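Local coordinates for virulent strain associated lipoprotein (Borreliella spielmanii A14S, PDB 6FZZ) that is an outer surface lipoprotein of the PFam54 family and probably binds glutathione, as its Borrelia burgdorferi relative BBE31 does, at residues A[18-22]-A[141-145]. Numbering follows the deposited sequence.
Sequences LLNDL and LENLK
Two single turns of alpha-helix, 18-22 and 141-145, run side by side in the same direction, their axes 10.0 Å apart at closest approach and crossing at +24°. Each turn is closed by one backbone hydrogen bond of the i+4 to i type, Leu-22 N to Leu-18 O (3.0 Å) and Lys-145 N to Leu-141 O (2.9 Å). The register pairs Leu-18 with Leu-141 (CA–CA 6.6 Å) and, a turn later, Leu-22 with Lys-145 (CA–CA 6.0 Å). Leucine suits Leu-18, Leu-22 and Leu-141, which all point toward the other helix, because its branched end fills the gap without needing a polar partner. Leu-18 (m, t) extends CD1 to within 4.2 Å of Leu-141 CB and CD2 to 3.8 Å from Lys-145 CD. Leu-22, with chi1 t and chi2 near 32°, between wells, puts CD2 3.9 Å from Leu-141 CD2 and 4.0 Å from Leu-144 CD2, while its CD1 lies 3.7 Å from Lys-145 CA. Leu-19 starts out pointing away, yet its m, t rotamer returns CD2 to 3.9 Å from Leu-141 CD1. Lysine combines an apolar stem with a charged tip: the t, t, t, m chain of Lys-145 reaches across toward helix 15-41, its CB 4.0 Å from Leu-22 CD1 and its CE 3.6 Å from Asp-21 OD2. Lys-145 NZ remains 4.5 Å from Asp-21 OD2, too far for a salt bridge; Lys-145 pairs instead with Glu-149, and Asp-21 with Lys-17. Such leucine-rich contact between near-parallel helices is characteristic of an all-helical bundle. Here it joins the early part of helix 15-41 to that of helix 138-170, while Leu-133, from the loop preceding the latter, packs against Leu-19, Leu-141 and Leu-144.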
ATOM      1  N   LEU A  18      21.275 -14.161  -8.954  1.00 31.23           N
ATOM      2  CA  LEU A  18      20.206 -13.219  -9.265  1.00 31.38           C
ATOM      3  C   LEU A  18      18.882 -13.905  -9.518  1.00 27.07           C
ATOM      4  O   LEU A  18      17.781 -13.413  -9.097  1.00 27.69           O
ATOM      5  CB  LEU A  18      20.641 -12.400 -10.511  1.00 34.33           C
ATOM      6  CG  LEU A  18      21.644 -11.276 -10.238  1.00 36.34           C
ATOM      7  CD1 LEU A  18      22.167 -10.686 -11.553  1.00 37.96           C
ATOM      8  CD2 LEU A  18      20.979 -10.181  -9.419  1.00 39.22           C
ATOM      9  N   LEU A  19      18.938 -15.005 -10.265  1.00 28.01           N
ATOM     10  CA  LEU A  19      17.720 -15.760 -10.565  1.00 28.18           C
ATOM     11  C   LEU A  19      17.117 -16.175  -9.226  1.00 28.12           C
ATOM     12  O   LEU A  19      15.913 -15.998  -9.006  1.00 23.11           O
ATOM     13  CB  LEU A  19      17.963 -16.949 -11.486  1.00 30.23           C
ATOM     14  CG  LEU A  19      18.186 -16.629 -12.969  1.00 35.65           C
ATOM     15  CD1 LEU A  19      18.766 -17.825 -13.734  1.00 38.17           C
ATOM     16  CD2 LEU A  19      16.887 -16.188 -13.628  1.00 32.60           C
ATOM     17  N   ASN A  20      17.979 -16.703  -8.338  1.00 26.04           N
ATOM     18  CA  ASN A  20      17.509 -17.192  -7.050  1.00 25.36           C
ATOM     19  C   ASN A  20      16.944 -16.056  -6.208  1.00 25.06           C
ATOM     20  O   ASN A  20      15.890 -16.200  -5.612  1.00 24.46           O
ATOM     21  CB  ASN A  20      18.640 -17.955  -6.312  1.00 25.64           C
ATOM     22  CG  ASN A  20      18.896 -19.320  -6.917  1.00 25.38           C
ATOM     23  OD1 ASN A  20      18.010 -19.910  -7.464  1.00 27.47           O
ATOM     24  ND2 ASN A  20      20.074 -19.810  -6.821  1.00 25.26           N
ATOM     25  N   ASP A  21      17.649 -14.923  -6.130  1.00 24.26           N
ATOM     26  CA  ASP A  21      17.217 -13.862  -5.221  1.00 27.84           C
ATOM     27  C   ASP A  21      15.828 -13.276  -5.695  1.00 26.06           C
ATOM     28  O   ASP A  21      14.955 -12.869  -4.961  1.00 21.66           O
ATOM     29  CB  ASP A  21      18.197 -12.715  -5.302  1.00 31.87           C
ATOM     30  CG  ASP A  21      19.482 -12.973  -4.594  1.00 40.03           C
ATOM     31  OD1 ASP A  21      19.559 -13.832  -3.660  1.00 41.94           O
ATOM     32  OD2 ASP A  21      20.417 -12.248  -4.979  1.00 40.93           O
ATOM     33  N   LEU A  22      15.687 -13.259  -6.985  1.00 29.21           N
ATOM     34  CA  LEU A  22      14.529 -12.677  -7.624  1.00 31.60           C
ATOM     35  C   LEU A  22      13.324 -13.600  -7.501  1.00 26.84           C
ATOM     36  O   LEU A  22      12.214 -13.150  -7.159  1.00 27.86           O
ATOM     37  CB  LEU A  22      14.975 -12.377  -9.040  1.00 33.18           C
ATOM     38  CG  LEU A  22      14.387 -11.321  -9.924  1.00 43.42           C
ATOM     39  CD1 LEU A  22      13.880 -10.084  -9.197  1.00 40.88           C
ATOM     40  CD2 LEU A  22      15.438 -11.012 -10.980  1.00 46.06           C
ATOM     41  N   LEU A 141      18.347  -8.753 -15.387  1.00 33.77           N
ATOM     42  CA  LEU A 141      17.987  -9.389 -14.103  1.00 33.13           C
ATOM     43  C   LEU A 141      18.423  -8.508 -12.985  1.00 31.85           C
ATOM     44  O   LEU A 141      17.707  -8.369 -12.020  1.00 26.68           O
ATOM     45  CB  LEU A 141      18.679 -10.789 -13.906  1.00 35.03           C
ATOM     46  CG  LEU A 141      18.159 -11.939 -14.762  1.00 37.91           C
ATOM     47  CD1 LEU A 141      19.120 -13.127 -14.624  1.00 36.52           C
ATOM     48  CD2 LEU A 141      16.700 -12.333 -14.445  1.00 38.97           C
ATOM     49  N   GLU A 142      19.653  -7.985 -13.072  1.00 28.50           N
ATOM     50  CA  GLU A 142      20.145  -7.036 -12.113  1.00 30.62           C
ATOM     51  C   GLU A 142      19.225  -5.783 -11.986  1.00 31.08           C
ATOM     52  O   GLU A 142      18.891  -5.316 -10.896  1.00 23.66           O
ATOM     53  CB  GLU A 142      21.517  -6.599 -12.518  1.00 36.65           C
ATOM     54  CG  GLU A 142      22.206  -5.821 -11.439  1.00 44.02           C
ATOM     55  CD  GLU A 142      23.714  -5.956 -11.553  1.00 55.97           C
ATOM     56  OE1 GLU A 142      24.184  -6.451 -12.609  1.00 58.43           O
ATOM     57  OE2 GLU A 142      24.414  -5.576 -10.581  1.00 60.50           O
ATOM     58  N   ASN A 143      18.802  -5.280 -13.131  1.00 29.20           N
ATOM     59  CA  ASN A 143      17.942  -4.110 -13.182  1.00 30.11           C
ATOM     60  C   ASN A 143      16.583  -4.442 -12.554  1.00 26.89           C
ATOM     61  O   ASN A 143      16.122  -3.715 -11.674  1.00 26.41           O
ATOM     62  CB  ASN A 143      17.822  -3.645 -14.635  1.00 33.20           C
ATOM     63  CG  ASN A 143      17.178  -2.302 -14.754  1.00 39.10           C
ATOM     64  OD1 ASN A 143      17.549  -1.351 -14.075  1.00 41.15           O
ATOM     65  ND2 ASN A 143      16.197  -2.217 -15.611  1.00 42.63           N
ATOM     66  N   LEU A 144      16.027  -5.583 -12.937  1.00 24.29           N
ATOM     67  CA  LEU A 144      14.758  -6.037 -12.452  1.00 26.89           C
ATOM     68  C   LEU A 144      14.772  -6.200 -10.942  1.00 28.21           C
ATOM     69  O   LEU A 144      13.809  -5.789 -10.242  1.00 24.54           O
ATOM     70  CB  LEU A 144      14.316  -7.328 -13.163  1.00 27.16           C
ATOM     71  CG  LEU A 144      13.070  -8.047 -12.687  1.00 28.46           C
ATOM     72  CD1 LEU A 144      11.851  -7.138 -12.734  1.00 29.18           C
ATOM     73  CD2 LEU A 144      12.808  -9.328 -13.507  1.00 32.02           C
ATOM     74  N   LYS A 145      15.846  -6.802 -10.436  1.00 24.48           N
ATOM     75  CA  LYS A 145      15.966  -6.976  -9.010  1.00 24.59           C
ATOM     76  C   LYS A 145      16.034  -5.629  -8.288  1.00 21.98           C
ATOM     77  O   LYS A 145      15.371  -5.438  -7.308  1.00 22.49           O
ATOM     78  CB  LYS A 145      17.166  -7.842  -8.643  1.00 25.19           C
ATOM     79  CG  LYS A 145      17.373  -7.979  -7.106  1.00 27.99           C
ATOM     80  CD  LYS A 145      18.791  -8.460  -6.815  1.00 33.38           C
ATOM     81  CE  LYS A 145      18.990  -8.988  -5.395  1.00 34.84           C
ATOM     82  NZ  LYS A 145      19.362  -7.854  -4.531  1.00 36.34           N
TER